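Local atomic coordinates of uncharacterized conserved protein YndB, AHSA1/START domain (Micromonospora chersina, PDB entry 6V04), a protein that is of unknown function but, as a START/Bet v1-like protein of the dynemicin biosynthetic locus, may act on or bind an intermediate of that pathway. Residues A[148-153]-A[241-246]; A[154-159]-A[232-237]; A[221-226]-A[246-251]. All coordinates share one frame; numbering follows the deposited sequence. Where two conformers were deposited one is given.

Interaction 1 (A[148-153]-A[241-246]); sequences RQEIDG and SHQGWH. With MG (magnesium ion), chain C.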
loop_
_atom_site.group_PDB
_atom_site.type_symbol
_atom_site.label_atom_id
_atom_site.label_comp_id
_atom_site.label_asym_id
_atom_site.label_seq_id
_atom_site.Cartn_x
_atom_site.Cartn_y
_atom_site.Cartn_z
ATOM N N ARG A 148 -7.867 3.705 -4.301
ATOM C CA ARG A 148 -7.768 4.122 -2.909
ATOM C C ARG A 148 -7.449 5.610 -2.807
ATOM O O ARG A 148 -6.536 6.115 -3.474
ATOM C CB ARG A 148 -6.703 3.279 -2.219
ATOM C CG ARG A 148 -6.650 3.448 -0.717
ATOM C CD ARG A 148 -5.957 2.289 -0.044
ATOM N NE ARG A 148 -4.546 2.231 -0.373
ATOM C CZ ARG A 148 -3.575 2.757 0.370
ATOM N NH1 ARG A 148 -2.320 2.641 -0.022
ATOM N NH2 ARG A 148 -3.846 3.401 1.503
ATOM N N GLN A 149 -8.170 6.308 -1.924
ATOM C CA GLN A 149 -8.104 7.764 -1.920
ATOM C C GLN A 149 -6.766 8.321 -1.463
ATOM O O GLN A 149 -6.471 9.481 -1.770
ATOM C CB GLN A 149 -9.210 8.348 -1.049
ATOM C CG GLN A 149 -9.093 8.054 0.433
ATOM C CD GLN A 149 -10.364 8.418 1.183
ATOM O OE1 GLN A 149 -11.455 7.931 0.867
ATOM N NE2 GLN A 149 -10.230 9.283 2.178
ATOM N N GLU A 150 -5.963 7.566 -0.718
ATOM C CA GLU A 150 -4.665 8.038 -0.251
ATOM C C GLU A 150 -3.578 7.091 -0.733
ATOM O O GLU A 150 -3.843 5.912 -1.009
ATOM C CB GLU A 150 -4.612 8.169 1.278
ATOM C CG GLU A 150 -5.232 7.032 2.046
ATOM C CD GLU A 150 -5.416 7.392 3.505
ATOM O OE1 GLU A 150 -4.396 7.554 4.205
ATOM O OE2 GLU A 150 -6.577 7.544 3.941
ATOM N N ILE A 151 -2.374 7.653 -0.925
ATOM C CA ILE A 151 -1.162 6.915 -1.267
ATOM C C ILE A 151 -0.340 6.761 -0.003
ATOM O O ILE A 151 -0.172 7.727 0.753
ATOM C CB ILE A 151 -0.328 7.647 -2.332
ATOM C CG1 ILE A 151 -1.121 7.793 -3.625
ATOM C CG2 ILE A 151 0.978 6.928 -2.591
ATOM C CD1 ILE A 151 -0.457 8.725 -4.621
ATOM N N ASP A 152 0.205 5.565 0.225
ATOM C CA ASP A 152 1.197 5.416 1.281
ATOM C C ASP A 152 2.154 4.303 0.889
ATOM O O ASP A 152 1.927 3.549 -0.059
ATOM C CB ASP A 152 0.551 5.175 2.640
ATOM C CG ASP A 152 -0.571 4.203 2.588
ATOM O OD1 ASP A 152 -0.358 3.109 2.039
ATOM O OD2 ASP A 152 -1.664 4.540 3.099
ATOM N N GLY A 153 3.263 4.240 1.597
ATOM C CA GLY A 153 4.234 3.203 1.348
ATOM C C GLY A 153 5.344 3.354 2.357
ATOM O O GLY A 153 5.464 4.386 3.028
ATOM N N SER A 241 3.160 9.401 3.038
ATOM C CA SER A 241 1.716 9.509 2.884
ATOM C C SER A 241 1.446 10.687 1.966
ATOM O O SER A 241 1.978 11.779 2.196
ATOM C CB SER A 241 1.034 9.733 4.229
ATOM O OG SER A 241 -0.361 9.956 4.077
ATOM N N HIS A 242 0.620 10.490 0.941
ATOM C CA HIS A 242 0.279 11.565 0.020
ATOM C C HIS A 242 -1.232 11.547 -0.165
ATOM O O HIS A 242 -1.778 10.598 -0.742
ATOM C CB HIS A 242 1.034 11.392 -1.288
ATOM C CG HIS A 242 1.060 12.618 -2.135
ATOM N ND1 HIS A 242 1.902 12.753 -3.217
ATOM C CD2 HIS A 242 0.348 13.766 -2.059
ATOM C CE1 HIS A 242 1.696 13.927 -3.782
ATOM N NE2 HIS A 242 0.761 14.567 -3.098
ATOM N N GLN A 243 -1.898 12.577 0.343
ATOM C CA GLN A 243 -3.350 12.617 0.470
ATOM C C GLN A 243 -3.949 13.750 -0.355
ATOM O O GLN A 243 -3.268 14.715 -0.715
ATOM C CB GLN A 243 -3.771 12.802 1.929
ATOM C CG GLN A 243 -3.377 11.641 2.832
ATOM C CD GLN A 243 -3.779 11.859 4.277
ATOM O OE1 GLN A 243 -3.867 12.989 4.744
ATOM N NE2 GLN A 243 -4.021 10.770 4.993
ATOM N N GLY A 244 -5.255 13.654 -0.587
ATOM C CA GLY A 244 -6.023 14.733 -1.196
ATOM C C GLY A 244 -6.658 14.405 -2.529
ATOM O O GLY A 244 -7.477 15.206 -3.014
ATOM N N TRP A 245 -6.346 13.246 -3.113
ATOM C CA TRP A 245 -6.734 12.927 -4.488
ATOM C C TRP A 245 -8.242 12.939 -4.667
ATOM O O TRP A 245 -8.750 13.336 -5.731
ATOM C CB TRP A 245 -6.166 11.554 -4.869
ATOM C CG TRP A 245 -4.713 11.527 -4.580
ATOM C CD1 TRP A 245 -4.097 10.914 -3.525
ATOM C CD2 TRP A 245 -3.698 12.219 -5.296
ATOM N NE1 TRP A 245 -2.746 11.179 -3.558
ATOM C CE2 TRP A 245 -2.478 11.971 -4.646
ATOM C CE3 TRP A 245 -3.699 13.020 -6.451
ATOM C CZ2 TRP A 245 -1.273 12.512 -5.089
ATOM C CZ3 TRP A 245 -2.503 13.545 -6.890
ATOM C CH2 TRP A 245 -1.309 13.284 -6.231
ATOM N N HIS A 246 -8.970 12.506 -3.654
ATOM C CA HIS A 246 -10.426 12.430 -3.713
ATOM C C HIS A 246 -11.124 13.771 -3.501
ATOM O O HIS A 246 -12.353 13.833 -3.630
ATOM C CB HIS A 246 -10.918 11.446 -2.654
ATOM C CG HIS A 246 -10.637 11.893 -1.255
ATOM N ND1 HIS A 246 -9.360 12.148 -0.799
ATOM C CD2 HIS A 246 -11.466 12.158 -0.223
ATOM C CE1 HIS A 246 -9.421 12.549 0.458
ATOM N NE2 HIS A 246 -10.686 12.564 0.831
HETATM MG MG MG C . -13.433 7.907 1.399
HETATM O O HOH W 1 -6.329 11.297 0.343
#

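Interaction 2 (A[154-159]-A[232-237]); sequences SVVLPN and GERGRT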
loop_
_atom_site.group_PDB
_atom_site.type_symbol
_atom_site.label_atom_id
_atom_site.label_comp_id
_atom_site.label_asym_id
_atom_site.label_seq_id
_atom_site.Cartn_x
_atom_site.Cartn_y
_atom_site.Cartn_z
ATOM N N SER A 154 6.169 2.315 2.447
ATOM C CA SER A 154 7.321 2.370 3.327
ATOM C C SER A 154 8.425 1.463 2.812
ATOM O O SER A 154 8.193 0.534 2.030
ATOM C CB SER A 154 6.968 1.968 4.763
ATOM O OG SER A 154 6.855 0.559 4.877
ATOM N N VAL A 155 9.636 1.733 3.290
ATOM C CA VAL A 155 10.787 0.884 3.025
ATOM C C VAL A 155 11.695 0.952 4.243
ATOM O O VAL A 155 11.843 2.006 4.860
ATOM C CB VAL A 155 11.500 1.322 1.726
ATOM C CG1 VAL A 155 12.048 2.744 1.855
ATOM C CG2 VAL A 155 12.594 0.346 1.362
ATOM N N VAL A 156 12.273 -0.178 4.612
ATOM C CA VAL A 156 13.197 -0.217 5.737
ATOM C C VAL A 156 14.600 -0.004 5.212
ATOM O O VAL A 156 15.066 -0.734 4.327
ATOM C CB VAL A 156 13.090 -1.540 6.507
ATOM C CG1 VAL A 156 14.147 -1.585 7.616
ATOM C CG2 VAL A 156 11.699 -1.672 7.092
ATOM N N LEU A 157 15.273 0.986 5.766
ATOM C CA LEU A 157 16.613 1.346 5.384
ATOM C C LEU A 157 17.595 0.892 6.453
ATOM O O LEU A 157 17.238 0.798 7.632
ATOM C CB LEU A 157 16.751 2.864 5.198
ATOM C CG LEU A 157 15.783 3.525 4.211
ATOM C CD1 LEU A 157 15.975 5.032 4.223
ATOM C CD2 LEU A 157 15.945 2.975 2.813
ATOM N N PRO A 158 18.843 0.613 6.083
ATOM C CA PRO A 158 19.863 0.349 7.099
ATOM C C PRO A 158 20.079 1.560 7.994
ATOM O O PRO A 158 19.789 2.704 7.629
ATOM C CB PRO A 158 21.120 0.030 6.279
ATOM C CG PRO A 158 20.871 0.625 4.933
ATOM C CD PRO A 158 19.381 0.555 4.713
ATOM N N ASN A 159 20.577 1.277 9.198
ATOM C CA ASN A 159 20.962 2.300 10.171
ATOM C C ASN A 159 22.373 2.821 9.873
ATOM O O ASN A 159 23.278 2.763 10.702
ATOM C CB ASN A 159 20.891 1.728 11.583
ATOM C CG ASN A 159 19.467 1.498 12.060
ATOM O OD1 ASN A 159 18.562 2.266 11.745
ATOM N ND2 ASN A 159 19.268 0.439 12.834
ATOM N N GLY A 232 14.646 1.997 14.291
ATOM C CA GLY A 232 14.388 0.688 14.858
ATOM C C GLY A 232 15.615 -0.191 14.790
ATOM O O GLY A 232 16.544 0.066 14.020
ATOM N N GLU A 233 15.622 -1.230 15.632
ATOM C CA GLU A 233 16.685 -2.230 15.559
ATOM C C GLU A 233 16.766 -2.846 14.172
ATOM O O GLU A 233 17.861 -3.171 13.699
ATOM C CB GLU A 233 16.463 -3.338 16.598
ATOM C CG GLU A 233 16.618 -2.905 18.042
ATOM C CD GLU A 233 16.414 -4.057 19.012
ATOM O OE1 GLU A 233 16.466 -5.225 18.569
ATOM O OE2 GLU A 233 16.204 -3.794 20.216
ATOM N N ARG A 234 15.625 -2.999 13.502
ATOM C CA ARG A 234 15.588 -3.614 12.182
ATOM C C ARG A 234 16.127 -2.700 11.091
ATOM O O ARG A 234 16.327 -3.172 9.965
ATOM C CB ARG A 234 14.157 -4.009 11.826
ATOM C CG ARG A 234 13.252 -2.818 11.436
ATOM C CD ARG A 234 11.828 -3.273 11.183
ATOM N NE ARG A 234 10.996 -2.200 10.638
ATOM C CZ ARG A 234 9.762 -2.367 10.180
ATOM N NH1 ARG A 234 9.194 -3.568 10.185
ATOM N NH2 ARG A 234 9.089 -1.328 9.677
ATOM N N GLY A 235 16.331 -1.423 11.392
ATOM C CA GLY A 235 16.593 -0.392 10.405
ATOM C C GLY A 235 15.660 0.785 10.588
ATOM O O GLY A 235 14.780 0.789 11.448
ATOM N N ARG A 236 15.865 1.809 9.750
ATOM C CA ARG A 236 15.048 3.014 9.780
ATOM C C ARG A 236 13.919 2.847 8.781
ATOM O O ARG A 236 14.171 2.569 7.606
ATOM C CB ARG A 236 15.856 4.265 9.422
ATOM C CG ARG A 236 16.669 4.821 10.573
ATOM C CD ARG A 236 17.212 6.200 10.242
ATOM N NE ARG A 236 18.508 6.132 9.578
ATOM C CZ ARG A 236 19.661 5.970 10.217
ATOM N NH1 ARG A 236 19.684 5.846 11.538
ATOM N NH2 ARG A 236 20.794 5.922 9.532
ATOM N N THR A 237 12.683 3.012 9.234
ATOM C CA THR A 237 11.549 2.894 8.327
ATOM C C THR A 237 11.255 4.261 7.734
ATOM O O THR A 237 10.909 5.202 8.455
ATOM C CB THR A 237 10.314 2.339 9.029
ATOM O OG1 THR A 237 10.602 1.035 9.534
ATOM C CG2 THR A 237 9.146 2.251 8.057
#

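Interaction 3 (A[221-226]-A[246-251]); sequences TVTACQ and HRLGLS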
loop_
_atom_site.group_PDB
_atom_site.type_symbol
_atom_site.label_atom_id
_atom_site.label_comp_id
_atom_site.label_asym_id
_atom_site.label_seq_id
_atom_site.Cartn_x
_atom_site.Cartn_y
_atom_site.Cartn_z
ATOM N N THR A 221 -8.297 22.037 -4.453
ATOM C CA THR A 221 -7.457 22.031 -3.265
ATOM C C THR A 221 -6.108 21.445 -3.652
ATOM O O THR A 221 -5.931 20.941 -4.762
ATOM C CB THR A 221 -8.085 21.225 -2.128
ATOM O OG1 THR A 221 -7.286 21.362 -0.946
ATOM C CG2 THR A 221 -8.171 19.757 -2.502
ATOM N N VAL A 222 -5.155 21.526 -2.732
ATOM C CA VAL A 222 -3.816 21.007 -2.951
ATOM C C VAL A 222 -3.723 19.630 -2.314
ATOM O O VAL A 222 -4.484 19.284 -1.406
ATOM C CB VAL A 222 -2.716 21.946 -2.393
ATOM C CG1 VAL A 222 -2.870 23.343 -2.956
ATOM C CG2 VAL A 222 -2.748 21.958 -0.871
ATOM N N THR A 223 -2.796 18.821 -2.811
ATOM C CA THR A 223 -2.500 17.556 -2.154
ATOM C C THR A 223 -1.422 17.772 -1.094
ATOM O O THR A 223 -0.667 18.744 -1.141
ATOM C CB THR A 223 -2.059 16.495 -3.161
ATOM O OG1 THR A 223 -0.823 16.858 -3.775
ATOM C CG2 THR A 223 -3.111 16.278 -4.222
ATOM N N ALA A 224 -1.388 16.878 -0.100
ATOM C CA ALA A 224 -0.540 17.040 1.077
ATOM C C ALA A 224 0.330 15.809 1.242
ATOM O O ALA A 224 -0.177 14.681 1.242
ATOM C CB ALA A 224 -1.381 17.262 2.333
ATOM N N CYS A 225 1.627 16.024 1.416
ATOM C CA CYS A 225 2.585 14.935 1.507
ATOM C C CYS A 225 3.322 15.006 2.831
ATOM O O CYS A 225 3.799 16.074 3.231
ATOM C CB CYS A 225 3.578 14.989 0.358
ATOM S SG CYS A 225 4.748 13.655 0.439
ATOM N N GLN A 226 3.436 13.852 3.479
ATOM C CA GLN A 226 4.158 13.706 4.733
ATOM C C GLN A 226 5.120 12.543 4.578
ATOM O O GLN A 226 4.701 11.437 4.223
ATOM C CB GLN A 226 3.194 13.459 5.893
ATOM C CG GLN A 226 2.201 14.575 6.128
ATOM C CD GLN A 226 0.764 14.091 6.123
ATOM O OE1 GLN A 226 0.466 12.986 6.577
ATOM N NE2 GLN A 226 -0.136 14.915 5.596
ATOM N N HIS A 246 -8.970 12.506 -3.654
ATOM C CA HIS A 246 -10.426 12.430 -3.713
ATOM C C HIS A 246 -11.124 13.771 -3.501
ATOM O O HIS A 246 -12.353 13.833 -3.630
ATOM C CB HIS A 246 -10.918 11.446 -2.654
ATOM C CG HIS A 246 -10.637 11.893 -1.255
ATOM N ND1 HIS A 246 -9.360 12.148 -0.799
ATOM C CD2 HIS A 246 -11.466 12.158 -0.223
ATOM C CE1 HIS A 246 -9.421 12.549 0.458
ATOM N NE2 HIS A 246 -10.686 12.564 0.831
ATOM N N ARG A 247 -10.404 14.832 -3.142
ATOM C CA ARG A 247 -11.026 16.130 -2.899
ATOM C C ARG A 247 -10.531 17.189 -3.878
ATOM O O ARG A 247 -10.571 18.381 -3.570
ATOM C CB ARG A 247 -10.795 16.583 -1.454
ATOM C CG ARG A 247 -9.360 16.511 -0.976
ATOM C CD ARG A 247 -9.232 17.157 0.398
ATOM N NE ARG A 247 -7.983 16.812 1.066
ATOM C CZ ARG A 247 -6.812 17.403 0.847
ATOM N NH1 ARG A 247 -5.737 17.005 1.517
ATOM N NH2 ARG A 247 -6.709 18.380 -0.040
ATOM N N LEU A 248 -10.059 16.770 -5.048
ATOM C CA LEU A 248 -9.550 17.694 -6.052
ATOM C C LEU A 248 -10.635 18.371 -6.870
ATOM O O LEU A 248 -10.330 19.348 -7.552
ATOM C CB LEU A 248 -8.599 16.949 -6.990
ATOM C CG LEU A 248 -7.316 16.409 -6.346
ATOM C CD1 LEU A 248 -6.513 15.641 -7.375
ATOM C CD2 LEU A 248 -6.492 17.522 -5.750
ATOM N N GLY A 249 -11.879 17.897 -6.822
ATOM C CA GLY A 249 -12.915 18.519 -7.625
ATOM C C GLY A 249 -12.731 18.317 -9.107
ATOM O O GLY A 249 -13.184 19.152 -9.906
ATOM N N LEU A 250 -12.079 17.233 -9.501
ATOM C CA LEU A 250 -11.871 16.870 -10.892
ATOM C C LEU A 250 -12.740 15.656 -11.219
ATOM O O LEU A 250 -13.420 15.085 -10.350
ATOM C CB LEU A 250 -10.385 16.602 -11.158
ATOM C CG LEU A 250 -9.447 17.796 -10.976
ATOM C CD1 LEU A 250 -8.015 17.355 -11.088
ATOM C CD2 LEU A 250 -9.750 18.863 -12.010
ATOM N N SER A 251 -12.725 15.247 -12.485
ATOM C CA SER A 251 -13.475 14.055 -12.840
ATOM C C SER A 251 -12.860 12.848 -12.140
ATOM O O SER A 251 -11.676 12.834 -11.798
ATOM C CB SER A 251 -13.487 13.831 -14.354
ATOM O OG SER A 251 -12.236 13.341 -14.802
#

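Interaction 1 (A[148-153]-A[241-246])
Ile151 and His242 form an antiparallel hydrogen-bonded pair between strands 151-157 and 236-243, neighbours at the edge of an antiparallel sheet: Ile151 N gives to His242 O at 3.0 Å and His242 N to Ile151 O at 2.9 Å. Beyond this pair a water bridges Gln149 O and Gly244 N. His242 O takes a second bond from Trp245 NE1 (3.0 Å), which comes from above the carbonyl plane, on the face opposite Ile151 N. Glu150 and Gln243 lie side by side, pointing the same way, joined by a weak bond from Gln243 NE2 to Glu150 OE1.

Among apolar groups, Ile151 crosses Trp245 obliquely, Ile151 CD1 3.8 Å from Trp245 CE2, both side chains against helix 252-277. Trp245 CZ2 stands 3.4 Å above the centre of the His242 ring, whose nitrogens bond to Trp266 and Thr223. Gln149 O lies in the indole plane, at the CD1 edge. An alanine in place of Trp245 would probably deprive His242 O of its second donor and open a gap beside Ile151 and the His242 ring.

At the metal site, Gln149 CG lies between the backbone N and the carbonyl carbon (chi1 66°), the chain is extended beyond it, and OE1 binds magnesium at 2.0 Å. The amide stacks on the His246 ring, planes 22° apart, with NE2 over one face. Magnesium would be expected to leave NE2 more positive over the imidazole; the ring and the water-bridged backbone probably steady the metal-binding glutamine.

Interaction 2 (A[154-159]-A[232-237])
Val156 CG2 rests 3.4 Å above one face of the Arg234 guanidinium, offset toward its rim, and Thr237 CB lies in plane at the edge of the same group. The contact joins the hairpin turn between strands 223-230 and 236-243, a type I turn from Gly232 to Gly235, to edge strand 151-157 of an antiparallel sheet. Close to the guanidinium plane, Arg234 NH2 bonds to Thr237 OG1 at 2.8 Å; this bond and that of NH1 to Pro112 O, just after strand 103-110 of the other sheet, would limit the turning of the guanidinium, whose face the valine covers. The second flat group, that of Arg236, carries Asn159 CA on one face, 3.5 Å above the plane and likewise toward the rim. Its chain bends at chi3 (-89°), putting NE out of line with the preceding carbons, and Asn159 OD1 touches Arg236 CG at 3.4 Å.

Leu157 N and Arg236 O, then Arg236 N and Leu157 O, are bonded at 2.7 Å each. A side chain on Gly235 would collide with Leu157 O and Val156 CG1, so the close approach of the turn to the edge strand depends on glycine. Val155 and Leu157 pack on helix 252-277.

The turn is also tied to Asn159, just past strand 151-157: Gly232 O accepts from Gly235 N within the turn and, at 3.0 Å, from Asn159 ND2, Gly232 O lying 5° out of the amide plane of Asn159 and the N-H...O angle being 173°.

Interaction 3 (A[221-226]-A[246-251])
Arg247 sets out with CG between its backbone N and carbonyl carbon (chi1 50°) and runs extended to NE, where chi4 of 82° sets CZ. Thr221 turns OG1 anti to its own backbone N (chi1 -174°), and CG2 then takes the position between N and the carbonyl carbon, beside the arginine. The two side chains cross at about a right angle.

In the conformer given, one of two, Arg247 NH2 reaches Val222 O and donates to it at 2.8 Å. Thr221 OG1 lies 3.2 Å from Arg247 NH2. The carbonyl of Arg247 accepts a bond from Arg220 NH1. Next to these polar groups, Leu248 CD2 packs 3.6 Å from Thr221 O and 3.9 Å from Thr223 CG2. Thr223 OG1 itself bonds to Val214 O and His242 NE2.

The contact thus joins the start of strand 223-230 to the loop before helix 252-277 by a side-chain-to-backbone bond beside the Leu248 CD2 to Thr223 CG2 contact. With two conformers deposited for Arg247, that bond may be made only part of the time, leaving the buried Leu248 as the probable steadier element.

All three contacts belong to the second antiparallel sheet, at the edge where strands 151-157, 236-243 and 223-230 lie in that order. Interactions 1 and 2 follow each other along one strand pair, centres about 22 Å apart. Interaction 3, its centre about 9 Å from that of interaction 1, shares His246 with it and meets it through the pairing of strands 223-230 and 236-243. The centres of interactions 2 and 3 are about 30 Å apart. Along the chain, 148-159 comes first, then 221-226, 232-237 and 241-251. The first strand of this sheet along the chain thus pairs with the last, 236-243; its packing on C-terminal helix 252-277 is consistent with a START/Bet v1-like (helix-grip) fold.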